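PDB 3FJ1: putative phosphosugar isomerase, which is of unproven function but, as a protein with two SIS domains, probably binds phosphorylated sugars and may isomerise or transaminate them. Local coordinates for residues 152-164 with 306-318. Residues are numbered along the deposited sequence; the frame is centred on the assembly and turned at random.
Sequences ATKTFVTSAVAGL and LTDPLSLIVSFYS
Leu306, in the loop leading into helix 308-318, packs on Leu164 of helix 153-164. The two helices form an antiparallel pair (axes of the two segments approach to 10.7 Å, N-to-C directions 177° apart) that joins the two SIS domains in the buried core. The Leu164 methyl CD1 makes a packing contact 3.7 Å from Leu306 O, a carbonyl that accepts a hydrogen bond from Tyr60, and it brushes Thr307 CG2. Leu310 is the first knob, fitting among Val157, Ala160, Val161 and Leu164. With CG anti to its carbonyl carbon (chi1 -73°), its two methyls divide the work: CD2 rests 3.7 Å from Ala160 CB, while CD1 is pressed to 3.5 Å from Val161 CG2, closer than usual carbon contact and hence evidence of tight packing. Ile313 comes next, its CG2 4.1 Å from Phe156 CE2, the two side chains crossing at about a right angle. Val314 offers CG2 to Val157 CG2 at 4.0 Å, also crosswise; Val157 is the reciprocal knob, held by Leu310, Ile313, Val314 and Tyr317, so knobs-into-holes packing operates in both directions. The faces of the Tyr317 ring are met unequally: one toward its rim by Ile313 O of its own helix, the other over its centre by Thr153 CG2 in a CH-pi contact, while Val157 CG2 meets the ring edge. Tyr317 OH lies 3.3 Å from Phe156 CG, obliquely placed against that ring, and hydrogen-bonds Glu222 of helix 217-231. A leucine in place of Tyr317 would probably cost Glu222 this hydrogen-bond partner and leave the Thr153 methyl without an aromatic face to rest on. Thr153 CG2 stands 3.5 Å from the Tyr317 ring centroid, only 11° off the ring normal.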
loop_
_atom_site.group_PDB
_atom_site.type_symbol
_atom_site.label_atom_id
_atom_site.label_comp_id
_atom_site.label_asym_id
_atom_site.label_seq_id
_atom_site.Cartn_x
_atom_site.Cartn_y
_atom_site.Cartn_z
ATOM N N ALA A 152 13.205 16.108 0.992
ATOM C CA ALA A 152 13.626 15.386 2.221
ATOM C C ALA A 152 14.356 14.097 1.875
ATOM O O ALA A 152 13.998 12.991 2.329
ATOM C CB ALA A 152 12.409 15.088 3.111
ATOM N N THR A 153 15.361 14.251 1.020
ATOM C CA THR A 153 16.091 13.143 0.452
ATOM C C THR A 153 17.002 12.472 1.495
ATOM O O THR A 153 17.182 11.233 1.525
ATOM C CB THR A 153 16.918 13.641 -0.784
ATOM O OG1 THR A 153 17.809 14.692 -0.380
ATOM C CG2 THR A 153 15.999 14.187 -1.926
ATOM N N LYS A 154 17.608 13.285 2.347
ATOM C CA LYS A 154 18.484 12.753 3.369
ATOM C C LYS A 154 17.725 11.842 4.332
ATOM O O LYS A 154 18.220 10.790 4.736
ATOM C CB LYS A 154 19.137 13.888 4.156
ATOM C CG LYS A 154 20.109 14.682 3.348
ATOM C CD LYS A 154 20.905 15.683 4.217
ATOM C CE LYS A 154 20.052 16.746 4.916
ATOM N NZ LYS A 154 20.949 17.603 5.770
ATOM N N THR A 155 16.554 12.304 4.741
ATOM C CA THR A 155 15.705 11.546 5.645
ATOM C C THR A 155 15.371 10.180 5.049
ATOM O O THR A 155 15.460 9.167 5.734
ATOM C CB THR A 155 14.425 12.332 5.985
ATOM O OG1 THR A 155 14.765 13.424 6.855
ATOM C CG2 THR A 155 13.410 11.442 6.706
ATOM N N PHE A 156 14.955 10.141 3.780
ATOM C CA PHE A 156 14.678 8.830 3.157
ATOM C C PHE A 156 15.910 7.895 3.176
ATOM O O PHE A 156 15.838 6.753 3.641
ATOM C CB PHE A 156 14.176 8.984 1.724
ATOM C CG PHE A 156 13.820 7.670 1.105
ATOM C CD1 PHE A 156 12.565 7.142 1.276
ATOM C CD2 PHE A 156 14.779 6.896 0.469
ATOM C CE1 PHE A 156 12.226 5.916 0.745
ATOM C CE2 PHE A 156 14.447 5.635 -0.079
ATOM C CZ PHE A 156 13.153 5.141 0.082
ATOM N N VAL A 157 17.029 8.396 2.666
ATOM C CA VAL A 157 18.252 7.583 2.540
ATOM C C VAL A 157 18.761 7.116 3.881
ATOM O O VAL A 157 18.965 5.923 4.062
ATOM C CB VAL A 157 19.343 8.289 1.698
ATOM C CG1 VAL A 157 20.632 7.486 1.718
ATOM C CG2 VAL A 157 18.849 8.490 0.242
ATOM N N THR A 158 18.931 8.034 4.831
ATOM C CA THR A 158 19.439 7.684 6.162
ATOM C C THR A 158 18.485 6.793 6.975
ATOM O O THR A 158 18.945 5.920 7.714
ATOM C CB THR A 158 19.833 8.920 7.006
ATOM O OG1 THR A 158 18.703 9.776 7.201
ATOM C CG2 THR A 158 20.999 9.696 6.346
ATOM N N SER A 159 17.177 6.997 6.828
ATOM C CA SER A 159 16.191 6.112 7.482
ATOM C C SER A 159 16.402 4.663 7.015
ATOM O O SER A 159 16.456 3.705 7.823
ATOM C CB SER A 159 14.756 6.580 7.217
ATOM O OG SER A 159 14.458 7.815 7.896
ATOM N N ALA A 160 16.478 4.488 5.692
ATOM C CA ALA A 160 16.680 3.193 5.132
ATOM C C ALA A 160 18.024 2.595 5.549
ATOM O O ALA A 160 18.076 1.426 5.932
ATOM C CB ALA A 160 16.500 3.214 3.582
ATOM N N VAL A 161 19.088 3.399 5.530
ATOM C CA VAL A 161 20.398 2.922 5.929
ATOM C C VAL A 161 20.405 2.472 7.393
ATOM O O VAL A 161 20.916 1.380 7.696
ATOM C CB VAL A 161 21.503 3.958 5.657
ATOM C CG1 VAL A 161 22.777 3.555 6.333
ATOM C CG2 VAL A 161 21.702 4.091 4.127
ATOM N N ALA A 162 19.812 3.282 8.271
ATOM C CA ALA A 162 19.679 2.923 9.692
ATOM C C ALA A 162 19.006 1.561 9.872
ATOM O O ALA A 162 19.495 0.717 10.651
ATOM C CB ALA A 162 18.958 4.007 10.489
ATOM N N GLY A 163 17.865 1.366 9.204
ATOM C CA GLY A 163 17.146 0.086 9.251
ATOM C C GLY A 163 17.968 -1.065 8.684
ATOM O O GLY A 163 17.987 -2.164 9.247
ATOM N N LEU A 164 18.667 -0.823 7.583
ATOM C CA LEU A 164 19.527 -1.853 6.985
ATOM C C LEU A 164 20.704 -2.238 7.888
ATOM O O LEU A 164 21.059 -3.412 7.952
ATOM C CB LEU A 164 20.002 -1.467 5.568
ATOM C CG LEU A 164 18.917 -1.503 4.465
ATOM C CD1 LEU A 164 19.491 -0.848 3.211
ATOM C CD2 LEU A 164 18.288 -2.916 4.160
ATOM N N LEU A 306 20.424 -5.563 -1.357
ATOM C CA LEU A 306 19.555 -4.727 -0.528
ATOM C C LEU A 306 19.928 -3.234 -0.448
ATOM O O LEU A 306 19.103 -2.408 -0.106
ATOM C CB LEU A 306 19.434 -5.337 0.879
ATOM C CG LEU A 306 18.688 -6.682 0.901
ATOM C CD1 LEU A 306 18.686 -7.299 2.308
ATOM C CD2 LEU A 306 17.277 -6.475 0.366
ATOM N N THR A 307 21.179 -2.900 -0.726
ATOM C CA THR A 307 21.628 -1.513 -0.740
ATOM C C THR A 307 21.500 -0.895 -2.141
ATOM O O THR A 307 21.479 0.325 -2.275
ATOM C CB THR A 307 23.095 -1.384 -0.196
ATOM O OG1 THR A 307 23.880 -2.478 -0.684
ATOM C CG2 THR A 307 23.108 -1.432 1.367
ATOM N N ASP A 308 21.355 -1.715 -3.180
ATOM C CA ASP A 308 21.269 -1.204 -4.549
ATOM C C ASP A 308 20.196 -0.141 -4.764
ATOM O O ASP A 308 20.455 0.849 -5.425
ATOM C CB ASP A 308 21.109 -2.329 -5.586
ATOM C CG ASP A 308 22.453 -2.943 -6.047
ATOM O OD1 ASP A 308 23.552 -2.555 -5.577
ATOM O OD2 ASP A 308 22.374 -3.855 -6.885
ATOM N N PRO A 309 18.978 -0.345 -4.226
ATOM C CA PRO A 309 17.941 0.669 -4.434
ATOM C C PRO A 309 18.279 2.079 -3.936
ATOM O O PRO A 309 17.799 3.034 -4.518
ATOM C CB PRO A 309 16.717 0.072 -3.727
ATOM C CG PRO A 309 16.947 -1.397 -3.791
ATOM C CD PRO A 309 18.432 -1.535 -3.547
ATOM N N LEU A 310 19.101 2.201 -2.898
ATOM C CA LEU A 310 19.485 3.512 -2.396
ATOM C C LEU A 310 20.312 4.282 -3.431
ATOM O O LEU A 310 20.159 5.507 -3.599
ATOM C CB LEU A 310 20.224 3.381 -1.070
ATOM C CG LEU A 310 19.372 3.014 0.161
ATOM C CD1 LEU A 310 20.318 2.702 1.284
ATOM C CD2 LEU A 310 18.355 4.117 0.535
ATOM N N SER A 311 21.177 3.575 -4.154
ATOM C CA SER A 311 21.945 4.225 -5.195
ATOM C C SER A 311 20.976 4.744 -6.306
ATOM O O SER A 311 21.079 5.873 -6.799
ATOM C CB SER A 311 22.980 3.228 -5.742
ATOM O OG SER A 311 23.596 3.748 -6.909
ATOM N N LEU A 312 20.007 3.919 -6.679
ATOM C CA LEU A 312 19.055 4.280 -7.736
ATOM C C LEU A 312 18.215 5.511 -7.384
ATOM O O LEU A 312 17.998 6.370 -8.209
ATOM C CB LEU A 312 18.116 3.097 -8.010
ATOM C CG LEU A 312 18.746 1.749 -8.339
ATOM C CD1 LEU A 312 17.673 0.700 -8.606
ATOM C CD2 LEU A 312 19.683 1.910 -9.563
ATOM N N ILE A 313 17.723 5.574 -6.142
ATOM C CA ILE A 313 16.914 6.705 -5.716
ATOM C C ILE A 313 17.743 7.989 -5.668
ATOM O O ILE A 313 17.210 9.049 -5.951
ATOM C CB ILE A 313 16.144 6.450 -4.402
ATOM C CG1 ILE A 313 14.939 7.420 -4.280
ATOM C CG2 ILE A 313 17.095 6.433 -3.150
ATOM C CD1 ILE A 313 13.769 7.199 -5.298
ATOM N N VAL A 314 19.017 7.907 -5.297
ATOM C CA VAL A 314 19.884 9.105 -5.304
ATOM C C VAL A 314 20.014 9.637 -6.756
ATOM O O VAL A 314 19.901 10.865 -7.003
ATOM C CB VAL A 314 21.242 8.867 -4.614
ATOM C CG1 VAL A 314 22.198 10.040 -4.888
ATOM C CG2 VAL A 314 21.045 8.662 -3.054
ATOM N N SER A 315 20.235 8.735 -7.703
ATOM C CA SER A 315 20.301 9.140 -9.114
ATOM C C SER A 315 18.962 9.761 -9.565
ATOM O O SER A 315 18.927 10.759 -10.292
ATOM C CB SER A 315 20.710 7.978 -9.997
ATOM O OG SER A 315 22.080 7.613 -9.754
ATOM N N PHE A 316 17.866 9.158 -9.128
ATOM C CA PHE A 316 16.547 9.692 -9.459
ATOM C C PHE A 316 16.370 11.106 -8.907
ATOM O O PHE A 316 15.859 11.991 -9.607
ATOM C CB PHE A 316 15.434 8.775 -8.921
ATOM C CG PHE A 316 14.044 9.329 -9.141
ATOM C CD1 PHE A 316 13.414 9.171 -10.339
ATOM C CD2 PHE A 316 13.381 10.012 -8.143
ATOM C CE1 PHE A 316 12.138 9.687 -10.535
ATOM C CE2 PHE A 316 12.124 10.538 -8.348
ATOM C CZ PHE A 316 11.505 10.373 -9.523
ATOM N N TYR A 317 16.730 11.295 -7.636
ATOM C CA TYR A 317 16.603 12.602 -6.983
ATOM C C TYR A 317 17.352 13.672 -7.775
ATOM O O TYR A 317 16.875 14.790 -7.992
ATOM C CB TYR A 317 17.166 12.565 -5.560
ATOM C CG TYR A 317 16.388 11.766 -4.509
ATOM C CD1 TYR A 317 14.994 11.679 -4.520
ATOM C CD2 TYR A 317 17.066 11.192 -3.438
ATOM C CE1 TYR A 317 14.307 10.983 -3.515
ATOM C CE2 TYR A 317 16.384 10.494 -2.433
ATOM C CZ TYR A 317 15.013 10.407 -2.477
ATOM O OH TYR A 317 14.366 9.701 -1.461
ATOM N N SER A 318 18.559 13.295 -8.172
ATOM C CA SER A 318 19.439 14.127 -8.974
ATOM C C SER A 318 18.788 14.463 -10.331
ATOM O O SER A 318 18.792 15.612 -10.738
ATOM C CB SER A 318 20.788 13.419 -9.147
ATOM O OG SER A 318 21.648 14.182 -9.980
#